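Long-range contacts in tryparedoxin II (Crithidia fasciculata, PDB 1I5G), which probably passes reducing equivalents from trypanothione to peroxidases as a thioredoxin-like dithiol oxidoreductase of trypanosomatids: residues 3-7 against 30-34; 123-127 against 140-144. The protein carries 1 engineered substitution. All blocks are in the same frame, centred on the assembly; numbering follows the deposited sequence.

Contact 1: residues 3-7 against 30-34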
# COMPACT_ATOMS: atom_id res chain seq x y z
N LEU A 3 9.58 -8.61 5.23
CA LEU A 3 8.32 -8.65 4.51
C LEU A 3 8.06 -9.90 3.70
O LEU A 3 6.97 -10.07 3.18
CB LEU A 3 8.16 -7.49 3.53
CG LEU A 3 8.15 -6.11 4.19
CD1 LEU A 3 8.25 -5.11 3.08
CD2 LEU A 3 6.93 -5.91 5.04
N LYS A 4 9.07 -10.76 3.61
CA LYS A 4 8.99 -11.96 2.80
C LYS A 4 7.88 -12.89 3.20
O LYS A 4 7.56 -13.69 2.33
CB LYS A 4 10.30 -12.74 2.74
CG LYS A 4 10.93 -12.62 1.36
CD LYS A 4 10.26 -13.56 0.38
CE LYS A 4 11.06 -13.90 -0.88
NZ LYS A 4 10.20 -14.60 -1.89
N LYS A 5 7.30 -12.85 4.40
CA LYS A 5 6.15 -13.63 4.89
C LYS A 5 4.83 -13.04 4.36
O LYS A 5 3.82 -13.70 4.55
CB LYS A 5 6.08 -13.72 6.44
CG LYS A 5 5.84 -12.41 7.22
CD LYS A 5 5.72 -12.57 8.74
CE LYS A 5 5.49 -11.29 9.58
NZ LYS A 5 5.17 -11.61 11.00
N PHE A 6 4.89 -11.85 3.77
CA PHE A 6 3.74 -11.15 3.17
C PHE A 6 3.71 -11.22 1.62
O PHE A 6 2.74 -10.75 1.01
CB PHE A 6 3.72 -9.69 3.65
CG PHE A 6 3.52 -9.51 5.12
CD1 PHE A 6 2.51 -10.15 5.81
CD2 PHE A 6 4.37 -8.69 5.85
CE1 PHE A 6 2.31 -10.01 7.18
CE2 PHE A 6 4.19 -8.54 7.22
CZ PHE A 6 3.17 -9.19 7.89
N PHE A 7 4.71 -11.77 0.95
CA PHE A 7 4.76 -11.96 -0.48
C PHE A 7 4.93 -13.45 -0.87
O PHE A 7 5.92 -13.70 -1.55
CB PHE A 7 5.79 -11.02 -1.04
CG PHE A 7 5.41 -9.59 -0.84
CD1 PHE A 7 4.60 -8.97 -1.75
CD2 PHE A 7 5.84 -8.85 0.27
CE1 PHE A 7 4.22 -7.66 -1.59
CE2 PHE A 7 5.47 -7.55 0.44
CZ PHE A 7 4.67 -6.94 -0.48
N THR A 30 9.18 2.00 6.45
CA THR A 30 7.81 1.59 6.78
C THR A 30 7.08 1.38 5.45
O THR A 30 7.24 2.23 4.55
CB THR A 30 7.09 2.69 7.57
OG1 THR A 30 7.81 2.94 8.78
CG2 THR A 30 5.71 2.20 7.96
N VAL A 31 6.33 0.31 5.28
CA VAL A 31 5.63 -0.01 4.04
C VAL A 31 4.14 -0.01 4.37
O VAL A 31 3.69 -0.75 5.25
CB VAL A 31 6.08 -1.35 3.45
CG1 VAL A 31 5.25 -1.62 2.19
CG2 VAL A 31 7.58 -1.31 3.14
N PHE A 32 3.42 0.82 3.64
CA PHE A 32 1.96 0.91 3.79
C PHE A 32 1.26 0.14 2.70
O PHE A 32 1.37 0.46 1.52
CB PHE A 32 1.47 2.37 3.80
CG PHE A 32 1.90 3.13 5.01
CD1 PHE A 32 3.12 3.79 5.01
CD2 PHE A 32 1.15 3.17 6.19
CE1 PHE A 32 3.55 4.50 6.11
CE2 PHE A 32 1.55 3.85 7.30
CZ PHE A 32 2.76 4.52 7.27
N PHE A 33 0.48 -0.85 3.11
CA PHE A 33 -0.31 -1.68 2.23
C PHE A 33 -1.65 -0.99 2.10
O PHE A 33 -2.40 -0.80 3.06
CB PHE A 33 -0.44 -3.06 2.85
CG PHE A 33 0.82 -3.87 2.85
CD1 PHE A 33 1.73 -3.71 3.86
CD2 PHE A 33 1.08 -4.78 1.84
CE1 PHE A 33 2.88 -4.46 3.86
CE2 PHE A 33 2.25 -5.54 1.83
CZ PHE A 33 3.14 -5.36 2.86
N TYR A 34 -1.96 -0.56 0.89
CA TYR A 34 -3.13 0.25 0.60
C TYR A 34 -4.16 -0.59 -0.14
O TYR A 34 -4.04 -0.91 -1.32
CB TYR A 34 -2.75 1.47 -0.28
CG TYR A 34 -3.90 2.36 -0.71
CD1 TYR A 34 -4.97 2.56 0.14
CD2 TYR A 34 -3.95 2.99 -1.95
CE1 TYR A 34 -6.01 3.34 -0.19
CE2 TYR A 34 -5.01 3.78 -2.29
CZ TYR A 34 -6.06 3.96 -1.41
OH TYR A 34 -7.17 4.73 -1.73
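F7 and F33 make the aromatic part of this contact. Their side chains come from opposite directions, and F7 CZ arrives 3.6 Å from F33 CE2, near the plane of the F33 ring and at its edge. With centroids 5.9 Å apart and planes inclined at 32°, the pair is oblique. F7 CG stands anti to its own carbonyl carbon (chi1 -64°), which brings the ring end closer to the strand than its CB direction alone would suggest. A serine in place of F7 would probably leave that edge of F33 without its aromatic neighbour and open a gap between loop and strand.

Strand 30-36 is an inner strand of the thioredoxin-like sheet, between 63-69 and 111-116; V31 and F33 present their side chains to the face where the N-terminal residues lie, and L100 and F104 also meet F33 there.

The aliphatic contacts are looser. L3 CD1 lies 3.9 Å from V31 CG2, while L3 CD2 is 4.4 Å from F33 CZ at the ring edge. F6 adds its CB, 4.4 Å from F33 CZ.

No hydrogen bond crosses between the segments; within 3-7, a type I turn is closed by F6 N to L3 O at 2.8 Å.

Contact 2: residues 123-127 against 140-144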
# COMPACT_ATOMS: atom_id res chain seq x y z
N ILE A 123 2.73 -1.89 12.41
CA ILE A 123 2.91 -0.71 13.23
C ILE A 123 1.59 0.05 13.40
O ILE A 123 1.26 0.53 14.48
CB ILE A 123 3.91 0.22 12.52
CG1 ILE A 123 5.31 -0.41 12.42
CG2 ILE A 123 3.99 1.58 13.23
CD1 ILE A 123 5.81 -0.95 13.72
N THR A 124 0.82 0.16 12.34
CA THR A 124 -0.42 0.95 12.35
C THR A 124 -1.47 0.36 11.48
O THR A 124 -1.20 -0.06 10.36
CB THR A 124 -0.10 2.42 12.02
OG1 THR A 124 -1.28 3.23 12.14
CG2 THR A 124 0.41 2.57 10.60
N THR A 125 -2.71 0.34 11.95
CA THR A 125 -3.83 -0.03 11.10
C THR A 125 -4.76 1.14 10.82
O THR A 125 -5.77 0.97 10.13
CB THR A 125 -4.74 -1.08 11.74
OG1 THR A 125 -5.31 -0.53 12.94
CG2 THR A 125 -4.01 -2.35 12.10
N GLN A 126 -4.40 2.31 11.35
CA GLN A 126 -5.23 3.51 11.26
C GLN A 126 -4.72 4.58 10.31
O GLN A 126 -5.10 5.74 10.41
CB GLN A 126 -5.31 4.15 12.66
CG GLN A 126 -4.00 4.64 13.33
CD GLN A 126 -4.09 5.17 14.76
OE1 GLN A 126 -5.09 5.75 15.15
NE2 GLN A 126 -3.02 4.96 15.54
N ALA A 127 -3.86 4.23 9.35
CA ALA A 127 -3.25 5.21 8.52
C ALA A 127 -4.24 5.86 7.57
O ALA A 127 -4.01 6.99 7.16
CB ALA A 127 -2.05 4.60 7.80
N PHE A 140 3.28 10.91 12.56
CA PHE A 140 3.63 9.71 11.76
C PHE A 140 4.67 8.88 12.51
O PHE A 140 5.59 9.48 13.12
CB PHE A 140 4.30 10.19 10.47
CG PHE A 140 4.79 9.06 9.59
CD1 PHE A 140 6.04 8.49 9.77
CD2 PHE A 140 3.97 8.57 8.59
CE1 PHE A 140 6.44 7.45 8.93
CE2 PHE A 140 4.38 7.53 7.77
CZ PHE A 140 5.60 6.99 7.95
N PRO A 141 4.60 7.55 12.51
CA PRO A 141 3.66 6.68 11.79
C PRO A 141 2.40 6.23 12.54
O PRO A 141 1.81 5.21 12.22
CB PRO A 141 4.50 5.43 11.55
CG PRO A 141 5.59 5.52 12.50
CD PRO A 141 5.56 6.77 13.32
N TRP A 142 2.00 7.00 13.53
CA TRP A 142 0.75 6.75 14.23
C TRP A 142 0.65 5.34 14.79
O TRP A 142 -0.31 4.62 14.54
CB TRP A 142 -0.42 7.07 13.31
CG TRP A 142 -0.28 8.27 12.46
CD1 TRP A 142 -0.28 9.60 12.85
CD2 TRP A 142 -0.10 8.28 11.04
NE1 TRP A 142 -0.12 10.39 11.74
CE2 TRP A 142 -0.03 9.61 10.62
CE3 TRP A 142 -0.03 7.27 10.09
CZ2 TRP A 142 0.12 9.96 9.27
CZ3 TRP A 142 0.11 7.60 8.78
CH2 TRP A 142 0.20 8.92 8.37
N PRO A 143 1.63 4.93 15.58
CA PRO A 143 1.60 3.53 16.02
C PRO A 143 0.34 3.25 16.83
O PRO A 143 -0.06 4.02 17.72
CB PRO A 143 2.82 3.42 16.92
CG PRO A 143 3.10 4.83 17.35
CD PRO A 143 2.77 5.68 16.12
N ASN A 144 -0.29 2.13 16.53
CA ASN A 144 -1.38 1.57 17.35
C ASN A 144 -0.62 1.04 18.57
O ASN A 144 0.58 0.80 18.76
CB ASN A 144 -2.04 0.36 16.68
CG ASN A 144 -3.00 0.67 15.52
OD1 ASN A 144 -2.78 1.48 14.61
ND2 ASN A 144 -4.11 -0.07 15.55
OXT ASN A 144 -1.35 0.81 19.53
O HOH W 1 2.53 -0.11 16.90
O HOH W 2 -2.59 5.55 18.49
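N144 N donates to I123 O at 3.0 Å with an N-H...O angle of 156°, joining the C-terminal residue to the end of strand 122-124, and the P143 CA-H points at the same carbonyl oxygen. A water also donates to I123 O and to N144 O, bridging the two segments beside this bond.

Among the side chains, the N144 amide makes a two-point link to T125. Its OD1 accepts from T125 N at 2.9 Å, the donor standing above the carbonyl plane, and its ND2 donates to T125 OG1, also at 2.9 Å. Using both ends of the amide fixes its rotation.

W142 O is gripped from opposite faces of its carbonyl plane. T124 OG1, set anti to its backbone N (chi1 -175°), donates from one face at 2.9 Å; Q126 NE2, at the end of a chain extended beyond CG, donates from the other at 2.9 Å. A second water links Q126 NE2 to P143 O.

Apolar contacts complete the interface. A127 CB touches W142 CZ3 at 3.8 Å, approaching the indole obliquely, while the indole NE1 is hydrogen-bonded to D134. I123 CG2 meets P141 CB at 4.2 Å and also borders P143. The peptide bond before P141 is cis.

I123 and T124 both face G114, which defines a classic beta bulge in the edge strand 122-124, and Q126 follows as the N-cap residue of helix 127-133. The C-terminal tail thus packs over a strand-to-helix junction at the edge of the thioredoxin-like sheet.

In the fold
Contact 1 closes before contact 2 opens along the chain, and their centres lie 14 Å apart. Both reach the same mixed sheet, whose strands 30-36, 111-116 and 122-124 are neighbours in that order across the sheet. F32 joins them: its neighbours V31 and F33 serve contact 1, whereas its own ring meets residues of contact 2, with F32 CZ 3.5 Å from F140 CE2 and F32 CE2 3.7 Å from T124 CG2. The N-terminal and C-terminal segments are therefore packed against opposite faces of strand 30-36. That strand leads on to W39 and C40, and helix 127-133 carries R128; all three residues line the glutathionylspermidine pocket, so one segment of each contact runs on toward that pocket.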